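Local coordinates for periplasmic protein (Legionella pneumophila subsp. pneumophila, PDB 4FGQ) that acts as a calcium-dependent periplasmic protease and probably cleaves its targets as a papain-like (clan CA) cysteine proteinase, at residues Tyr71-Glu77 and Leu188-Met192; Phe159-Leu164 and Ser179-Trp185. All coordinates share one frame. Residue numbers count along the deposited sequence, not the author numbering.

Both contacts use the C-terminal helix 183-192. Contact 1 holds residues 188-192 against the start of helix 75-81. Contact 2 holds the first turn of helix 183-192, and the residues just before it, against the hairpin between strands 153-159 and 164-166. The two centres lie about 13 Å apart, and W72 joins them. Its CZ3 is 3.4 Å from CZ of F159 and 3.8 Å from CB of W185. The calcium site seen in this protein, with D69, Y71, D85, E87 and D88, adjoins contact 1 and shares Y71 with it. Between nearest side-chain atoms, E87 is about 3 Å from W72, but about 7 Å from F159 in contact 2. No calcium is bound in this model.

Contact 1 of 2, residues Tyr71-Glu77 and Leu188-Met192; sequences YWKSPVE and LMKRM
A capping box of S74 and E77 starts helix 75-81, and R191 of the C-terminal helix docks on it. Residues 71-74 are extended; the helix begins at P75. S74 N donates to E77 OE1 (2.9 Å), and E77 N returns a weak bond to S74 OG (3.3 Å). E77 OE1 also takes the salt bridge from R191 NH2 (2.9 Å) and a weak bond from R191 NE (3.2 Å). E77 OE2 accepts from Y71 OH (2.6 Å). R191 (chi1 m) also satisfies a backbone carbonyl, NH2 to W72 O at 2.7 Å. Y71 OH sits over one guanidinium face. Y71 is part of the protein's calcium site, empty here, so this network borders it. K73 NZ forms salt bridges to D81 and E60. CA of S74 and CA of L188 are 5.9 Å apart. L188 CD1 packs on W72 CB (3.8 Å), and M192 SD on P75 CD (3.8 Å). A water lies 2.9 Å from S74 OG and donates weakly to R191 O at 3.3 Å.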
ATOM      1  N   TYR A  71      -7.176 -13.010  -2.687  1.00 25.69           N
ATOM      2  CA  TYR A  71      -6.762 -12.288  -3.890  1.00 22.47           C
ATOM      3  C   TYR A  71      -6.135 -10.941  -3.547  1.00 25.10           C
ATOM      4  O   TYR A  71      -6.704 -10.166  -2.770  1.00 23.54           O
ATOM      5  CB  TYR A  71      -7.972 -12.074  -4.800  1.00 22.04           C
ATOM      6  CG  TYR A  71      -7.652 -11.456  -6.144  1.00 23.73           C
ATOM      7  CD1 TYR A  71      -7.867 -10.105  -6.381  1.00 23.31           C
ATOM      8  CD2 TYR A  71      -7.157 -12.234  -7.181  1.00 29.99           C
ATOM      9  CE1 TYR A  71      -7.584  -9.544  -7.615  1.00 24.30           C
ATOM     10  CE2 TYR A  71      -6.875 -11.681  -8.415  1.00 29.87           C
ATOM     11  CZ  TYR A  71      -7.088 -10.338  -8.625  1.00 28.25           C
ATOM     12  OH  TYR A  71      -6.805  -9.793  -9.855  1.00 28.08           O
ATOM     13  N   TRP A  72      -4.967 -10.660  -4.128  1.00 19.93           N
ATOM     14  CA  TRP A  72      -4.298  -9.371  -3.933  1.00 19.73           C
ATOM     15  C   TRP A  72      -4.615  -8.441  -5.098  1.00 18.97           C
ATOM     16  O   TRP A  72      -4.364  -8.791  -6.253  1.00 21.41           O
ATOM     17  CB  TRP A  72      -2.778  -9.541  -3.855  1.00 23.69           C
ATOM     18  CG  TRP A  72      -2.275 -10.216  -2.611  1.00 27.68           C
ATOM     19  CD1 TRP A  72      -3.000 -10.959  -1.722  1.00 28.39           C
ATOM     20  CD2 TRP A  72      -0.926 -10.202  -2.119  1.00 24.24           C
ATOM     21  NE1 TRP A  72      -2.180 -11.414  -0.708  1.00 28.60           N
ATOM     22  CE2 TRP A  72      -0.906 -10.955  -0.928  1.00 26.61           C
ATOM     23  CE3 TRP A  72       0.265  -9.629  -2.575  1.00 21.66           C
ATOM     24  CZ2 TRP A  72       0.267 -11.154  -0.190  1.00 23.07           C
ATOM     25  CZ3 TRP A  72       1.423  -9.822  -1.836  1.00 25.73           C
ATOM     26  CH2 TRP A  72       1.414 -10.578  -0.661  1.00 26.39           C
ATOM     27  N   LYS A  73      -5.150  -7.257  -4.803  1.00 16.58           N
ATOM     28  CA  LYS A  73      -5.544  -6.310  -5.846  1.00 17.00           C
ATOM     29  C   LYS A  73      -4.405  -5.405  -6.289  1.00 15.16           C
ATOM     30  O   LYS A  73      -3.681  -4.860  -5.456  1.00 17.57           O
ATOM     31  CB  LYS A  73      -6.675  -5.404  -5.345  1.00 16.77           C
ATOM     32  CG  LYS A  73      -7.942  -6.126  -4.926  1.00 15.32           C
ATOM     33  CD  LYS A  73      -9.048  -5.095  -4.623  1.00 17.04           C
ATOM     34  CE  LYS A  73     -10.248  -5.739  -3.957  1.00 18.80           C
ATOM     35  NZ  LYS A  73     -11.395  -4.781  -3.851  1.00 17.42           N
ATOM     36  N   SER A  74      -4.265  -5.225  -7.602  1.00 17.20           N
ATOM     37  CA  SER A  74      -3.388  -4.173  -8.127  1.00 15.75           C
ATOM     38  C   SER A  74      -3.991  -2.830  -7.785  1.00 18.46           C
ATOM     39  O   SER A  74      -5.187  -2.757  -7.505  1.00 18.45           O
ATOM     40  CB  SER A  74      -3.256  -4.299  -9.650  1.00 18.80           C
ATOM     41  OG  SER A  74      -4.458  -3.947 -10.298  1.00 23.21           O
ATOM     42  N   PRO A  75      -3.173  -1.763  -7.807  1.00 17.18           N
ATOM     43  CA  PRO A  75      -3.675  -0.404  -7.568  1.00 18.22           C
ATOM     44  C   PRO A  75      -4.886  -0.054  -8.438  1.00 16.70           C
ATOM     45  O   PRO A  75      -5.855   0.505  -7.931  1.00 15.43           O
ATOM     46  CB  PRO A  75      -2.477   0.469  -7.944  1.00 17.12           C
ATOM     47  CG  PRO A  75      -1.288  -0.389  -7.555  1.00 16.82           C
ATOM     48  CD  PRO A  75      -1.698  -1.800  -7.874  1.00 14.90           C
ATOM     49  N   VAL A  76      -4.850  -0.391  -9.723  1.00 16.48           N
ATOM     50  CA  VAL A  76      -5.992  -0.098 -10.584  1.00 17.31           C
ATOM     51  C   VAL A  76      -7.263  -0.825 -10.117  1.00 15.42           C
ATOM     52  O   VAL A  76      -8.354  -0.252 -10.121  1.00 15.93           O
ATOM     53  CB  VAL A  76      -5.679  -0.403 -12.061  1.00 19.21           C
ATOM     54  CG1 VAL A  76      -6.942  -0.316 -12.910  1.00 21.66           C
ATOM     55  CG2 VAL A  76      -4.615   0.570 -12.580  1.00 23.28           C
ATOM     56  N   GLU A  77      -7.122  -2.077  -9.700  1.00 16.76           N
ATOM     57  CA  GLU A  77      -8.269  -2.841  -9.219  1.00 14.59           C
ATOM     58  C   GLU A  77      -8.843  -2.237  -7.935  1.00 17.19           C
ATOM     59  O   GLU A  77     -10.063  -2.208  -7.742  1.00 18.89           O
ATOM     60  CB  GLU A  77      -7.888  -4.308  -8.998  1.00 18.73           C
ATOM     61  CG  GLU A  77      -7.645  -5.081 -10.285  1.00 21.69           C
ATOM     62  CD  GLU A  77      -7.117  -6.480 -10.020  1.00 23.21           C
ATOM     63  OE1 GLU A  77      -6.044  -6.596  -9.393  1.00 22.96           O
ATOM     64  OE2 GLU A  77      -7.790  -7.456 -10.407  1.00 25.05           O
ATOM     65  N   LEU A 188       0.604 -10.215  -9.414  1.00 26.70           N
ATOM     66  CA  LEU A 188       0.068  -8.862  -9.296  0.90 24.81           C
ATOM     67  C   LEU A 188       0.879  -7.895 -10.153  1.00 26.96           C
ATOM     68  O   LEU A 188       0.304  -7.098 -10.902  1.00 24.73           O
ATOM     69  CB  LEU A 188       0.028  -8.390  -7.829  0.90 21.66           C
ATOM     70  CG  LEU A 188      -0.596  -7.027  -7.484  0.90 20.58           C
ATOM     71  CD1 LEU A 188      -1.046  -7.006  -6.035  0.90 19.71           C
ATOM     72  CD2 LEU A 188       0.365  -5.879  -7.704  0.90 21.12           C
ATOM     73  N   MET A 189       2.200  -7.958 -10.053  1.00 26.97           N
ATOM     74  CA  MET A 189       3.040  -7.034 -10.803  1.00 31.58           C
ATOM     75  C   MET A 189       2.951  -7.264 -12.313  1.00 31.68           C
ATOM     76  O   MET A 189       3.168  -6.343 -13.102  1.00 34.54           O
ATOM     77  CB  MET A 189       4.482  -7.091 -10.300  1.00 30.54           C
ATOM     78  CG  MET A 189       4.617  -6.541  -8.891  1.00 24.65           C
ATOM     79  SD  MET A 189       6.314  -6.327  -8.359  1.00 30.56           S
ATOM     80  CE  MET A 189       6.883  -8.032  -8.241  1.00 31.29           C
ATOM     81  N   LYS A 190       2.613  -8.486 -12.710  1.00 32.31           N
ATOM     82  CA  LYS A 190       2.447  -8.799 -14.124  1.00 37.26           C
ATOM     83  C   LYS A 190       1.136  -8.244 -14.683  1.00 38.43           C
ATOM     84  O   LYS A 190       1.059  -7.908 -15.863  1.00 44.10           O
ATOM     85  CB  LYS A 190       2.567 -10.303 -14.363  1.00 39.34           C
ATOM     86  CG  LYS A 190       3.996 -10.803 -14.244  1.00 41.73           C
ATOM     87  CD  LYS A 190       4.098 -12.310 -14.418  1.00 46.79           C
ATOM     88  CE  LYS A 190       5.531 -12.770 -14.209  1.00 52.00           C
ATOM     89  NZ  LYS A 190       5.647 -14.248 -14.163  1.00 55.09           N
ATOM     90  N   ARG A 191       0.117  -8.130 -13.832  1.00 30.16           N
ATOM     91  CA  ARG A 191      -1.141  -7.495 -14.233  1.00 34.40           C
ATOM     92  C   ARG A 191      -0.943  -5.999 -14.453  1.00 38.61           C
ATOM     93  O   ARG A 191      -1.676  -5.370 -15.215  1.00 41.68           O
ATOM     94  CB  ARG A 191      -2.240  -7.713 -13.183  1.00 34.31           C
ATOM     95  CG  ARG A 191      -2.728  -9.143 -13.078  1.00 39.91           C
ATOM     96  CD  ARG A 191      -4.151  -9.222 -12.529  1.00 37.57           C
ATOM     97  NE  ARG A 191      -4.290  -8.655 -11.191  1.00 36.80           N
ATOM     98  CZ  ARG A 191      -3.951  -9.280 -10.066  1.00 32.65           C
ATOM     99  NH1 ARG A 191      -3.431 -10.500 -10.099  1.00 31.93           N
ATOM    100  NH2 ARG A 191      -4.139  -8.678  -8.900  1.00 29.12           N
ATOM    101  N   MET A 192       0.058  -5.436 -13.784  1.00 29.92           N
ATOM    102  CA  MET A 192       0.326  -4.004 -13.858  1.00 29.60           C
ATOM    103  C   MET A 192       1.104  -3.637 -15.115  1.00 43.84           C
ATOM    104  O   MET A 192       1.117  -2.479 -15.533  1.00 50.89           O
ATOM    105  CB  MET A 192       1.079  -3.546 -12.613  1.00 27.60           C
ATOM    106  CG  MET A 192       0.264  -3.699 -11.339  1.00 24.85           C
ATOM    107  SD  MET A 192       1.218  -3.179  -9.908  1.00 25.83           S
ATOM    108  CE  MET A 192       1.441  -1.435 -10.268  1.00 25.77           C
TER
HETATM  109  O   HOH W   1      -3.455  -3.548 -13.039  1.00 39.62           O

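Contact 2 of 2, residues Phe159-Leu164 and Ser179-Trp185; sequences FNAEGL and SKSLGKW
A tight turn between antiparallel strands 153-159 and 164-166 receives the residues that lead into helix 183-192. S179, F159 and W185 lose the most surface here. N160 shapes the turn. Its OD1 accepts from E162 N (3.0 Å), an Asx turn, and from G163 N (2.9 Å). The backbone bond from N160 N to G163 O (3.0 Å) closes it. The CA atoms of G163 and S179 are 4.6 Å apart, the nearest pair in the register.

S179 opens a short 3-10 segment, 179-181. Its side chain (chi1 p) points toward the turn. OG lies 3.1 Å from N160 O and 3.2 Å from A161 O, both weak bonds that compete for one proton. CB is 3.4 Å from G163 O. L182 follows as the N-cap residue of the helix.

F159 (chi1 p) meets both L182 and W185. L182 CD2 sits over its ring face, 3.8 Å from the centroid, in a CH-pi contact. The F159 edge meets the face of the W185 five-membered ring in a T-shaped pair, with centroids 4.7 Å apart and planes at 70°. L164 CB packs on S179 CA (4.0 Å).

W185 (chi1 t) reaches back to the turn, and its NE1 donates to N160 O (3.1 Å). Beyond the two segments, I91 and I109 also touch the W185 side chain. W185 thus buries its aromatic surface without leaving its polar N-H unsatisfied, and the same bond fixes the helix start to the turn's backbone.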
ATOM      1  N   PHE A 159       8.048  -7.127   2.102  1.00 13.41           N
ATOM      2  CA  PHE A 159       8.445  -7.229   0.704  1.00 15.62           C
ATOM      3  C   PHE A 159       8.215  -5.921  -0.038  1.00 15.56           C
ATOM      4  O   PHE A 159       7.473  -5.047   0.417  1.00 15.18           O
ATOM      5  CB  PHE A 159       7.664  -8.356   0.021  1.00 13.67           C
ATOM      6  CG  PHE A 159       6.187  -8.131  -0.018  1.00 16.79           C
ATOM      7  CD1 PHE A 159       5.585  -7.609  -1.150  1.00 18.64           C
ATOM      8  CD2 PHE A 159       5.394  -8.433   1.086  1.00 16.11           C
ATOM      9  CE1 PHE A 159       4.213  -7.397  -1.190  1.00 14.48           C
ATOM     10  CE2 PHE A 159       4.019  -8.221   1.053  1.00 13.21           C
ATOM     11  CZ  PHE A 159       3.435  -7.706  -0.083  1.00 16.00           C
ATOM     12  N   ASN A 160       8.870  -5.783  -1.186  1.00 15.30           N
ATOM     13  CA  ASN A 160       8.536  -4.721  -2.128  1.00 15.92           C
ATOM     14  C   ASN A 160       8.782  -5.222  -3.550  1.00 17.70           C
ATOM     15  O   ASN A 160       8.945  -6.423  -3.757  1.00 19.51           O
ATOM     16  CB  ASN A 160       9.297  -3.418  -1.822  1.00 17.93           C
ATOM     17  CG  ASN A 160      10.798  -3.617  -1.738  1.00 18.26           C
ATOM     18  OD1 ASN A 160      11.348  -4.539  -2.339  1.00 17.00           O
ATOM     19  ND2 ASN A 160      11.474  -2.742  -0.985  1.00 18.38           N
ATOM     20  N   ALA A 161       8.826  -4.326  -4.527  1.00 21.61           N
ATOM     21  CA  ALA A 161       9.002  -4.772  -5.909  1.00 22.75           C
ATOM     22  C   ALA A 161      10.321  -5.505  -6.115  1.00 24.03           C
ATOM     23  O   ALA A 161      10.457  -6.304  -7.043  1.00 27.59           O
ATOM     24  CB  ALA A 161       8.869  -3.606  -6.882  1.00 19.33           C
ATOM     25  N   GLU A 162      11.294  -5.247  -5.242  1.00 18.51           N
ATOM     26  CA  GLU A 162      12.631  -5.796  -5.431  1.00 23.93           C
ATOM     27  C   GLU A 162      12.917  -7.039  -4.600  1.00 28.97           C
ATOM     28  O   GLU A 162      13.504  -8.000  -5.102  1.00 29.28           O
ATOM     29  CB  GLU A 162      13.701  -4.735  -5.139  1.00 31.37           C
ATOM     30  CG  GLU A 162      13.753  -3.594  -6.141  1.00 35.99           C
ATOM     31  CD  GLU A 162      12.717  -2.521  -5.870  1.00 36.11           C
ATOM     32  OE1 GLU A 162      12.181  -1.957  -6.849  1.00 38.41           O
ATOM     33  OE2 GLU A 162      12.445  -2.234  -4.680  1.00 31.68           O
ATOM     34  N   GLY A 163      12.515  -7.024  -3.332  1.00 24.09           N
ATOM     35  CA  GLY A 163      12.926  -8.074  -2.422  1.00 24.95           C
ATOM     36  C   GLY A 163      11.843  -8.617  -1.513  1.00 22.16           C
ATOM     37  O   GLY A 163      10.713  -8.129  -1.496  1.00 18.09           O
ATOM     38  N   LEU A 164      12.217  -9.643  -0.758  1.00 22.86           N
ATOM     39  CA  LEU A 164      11.354 -10.299   0.215  1.00 20.13           C
ATOM     40  C   LEU A 164      12.227 -10.613   1.422  1.00 21.21           C
ATOM     41  O   LEU A 164      13.305 -11.193   1.277  1.00 24.19           O
ATOM     42  CB  LEU A 164      10.809 -11.603  -0.370  1.00 24.10           C
ATOM     43  CG  LEU A 164      10.191 -12.589   0.618  1.00 28.16           C
ATOM     44  CD1 LEU A 164       8.873 -12.036   1.121  1.00 23.77           C
ATOM     45  CD2 LEU A 164      10.001 -13.951  -0.036  1.00 31.71           C
ATOM     46  N   SER A 179      11.167 -11.029  -4.562  1.00 59.84           N
ATOM     47  CA  SER A 179       9.767 -10.962  -4.152  1.00 53.12           C
ATOM     48  C   SER A 179       8.860 -11.861  -4.990  1.00 52.75           C
ATOM     49  O   SER A 179       7.735 -12.144  -4.601  1.00 51.54           O
ATOM     50  CB  SER A 179       9.273  -9.515  -4.216  1.00 39.02           C
ATOM     51  OG  SER A 179       9.508  -8.958  -5.501  1.00 44.69           O
ATOM     52  N   LYS A 180       9.356 -12.313  -6.137  1.00 60.08           N
ATOM     53  CA  LYS A 180       8.555 -13.133  -7.045  1.00 65.38           C
ATOM     54  C   LYS A 180       8.335 -14.571  -6.549  1.00 68.29           C
ATOM     55  O   LYS A 180       7.593 -15.333  -7.171  1.00 67.88           O
ATOM     56  CB  LYS A 180       9.164 -13.131  -8.439  1.00 69.62           C
ATOM     57  N   SER A 181       8.981 -14.940  -5.441  1.00 69.45           N
ATOM     58  CA  SER A 181       8.734 -16.232  -4.799  1.00 67.51           C
ATOM     59  C   SER A 181       7.399 -16.160  -4.064  1.00 56.86           C
ATOM     60  O   SER A 181       6.847 -17.172  -3.629  1.00 55.34           O
ATOM     61  CB  SER A 181       9.857 -16.576  -3.819  1.00 70.99           C
ATOM     62  OG  SER A 181      11.132 -16.416  -4.419  1.00 75.49           O
ATOM     63  N   LEU A 182       6.907 -14.933  -3.928  1.00 45.60           N
ATOM     64  CA  LEU A 182       5.575 -14.644  -3.427  1.00 36.73           C
ATOM     65  C   LEU A 182       4.663 -14.636  -4.655  1.00 36.57           C
ATOM     66  O   LEU A 182       4.605 -13.648  -5.392  1.00 35.75           O
ATOM     67  CB  LEU A 182       5.593 -13.269  -2.751  1.00 38.75           C
ATOM     68  CG  LEU A 182       4.754 -12.877  -1.535  1.00 45.27           C
ATOM     69  CD1 LEU A 182       4.861 -13.910  -0.441  1.00 48.35           C
ATOM     70  CD2 LEU A 182       5.229 -11.519  -1.020  1.00 41.02           C
ATOM     71  N   GLY A 183       3.975 -15.753  -4.885  1.00 37.83           N
ATOM     72  CA  GLY A 183       3.214 -15.973  -6.108  1.00 39.00           C
ATOM     73  C   GLY A 183       2.194 -14.912  -6.487  1.00 34.84           C
ATOM     74  O   GLY A 183       2.132 -14.504  -7.650  1.00 38.11           O
ATOM     75  N   LYS A 184       1.396 -14.469  -5.519  1.00 31.96           N
ATOM     76  CA  LYS A 184       0.346 -13.487  -5.783  1.00 31.12           C
ATOM     77  C   LYS A 184       0.934 -12.143  -6.140  1.00 29.42           C
ATOM     78  O   LYS A 184       0.333 -11.377  -6.886  1.00 28.46           O
ATOM     79  CB  LYS A 184      -0.534 -13.291  -4.554  1.00 33.69           C
ATOM     80  CG  LYS A 184      -1.289 -14.511  -4.113  1.00 41.07           C
ATOM     81  CD  LYS A 184      -1.689 -14.337  -2.667  1.00 40.44           C
ATOM     82  CE  LYS A 184      -2.566 -15.467  -2.235  1.00 40.65           C
ATOM     83  NZ  LYS A 184      -3.015 -15.315  -0.823  1.00 38.79           N
ATOM     84  N   TRP A 185       2.094 -11.859  -5.564  1.00 28.32           N
ATOM     85  CA  TRP A 185       2.782 -10.592  -5.759  1.00 25.04           C
ATOM     86  C   TRP A 185       3.397 -10.579  -7.149  1.00 25.59           C
ATOM     87  O   TRP A 185       3.295  -9.592  -7.872  1.00 28.84           O
ATOM     88  CB  TRP A 185       3.854 -10.428  -4.676  1.00 23.65           C
ATOM     89  CG  TRP A 185       4.662  -9.157  -4.727  1.00 23.49           C
ATOM     90  CD1 TRP A 185       6.015  -9.063  -4.819  1.00 26.61           C
ATOM     91  CD2 TRP A 185       4.170  -7.808  -4.652  1.00 21.71           C
ATOM     92  NE1 TRP A 185       6.404  -7.742  -4.817  1.00 25.03           N
ATOM     93  CE2 TRP A 185       5.289  -6.951  -4.720  1.00 24.59           C
ATOM     94  CE3 TRP A 185       2.896  -7.245  -4.548  1.00 25.00           C
ATOM     95  CZ2 TRP A 185       5.172  -5.559  -4.678  1.00 24.35           C
ATOM     96  CZ3 TRP A 185       2.778  -5.865  -4.510  1.00 20.79           C
ATOM     97  CH2 TRP A 185       3.910  -5.036  -4.574  1.00 20.93           C
TER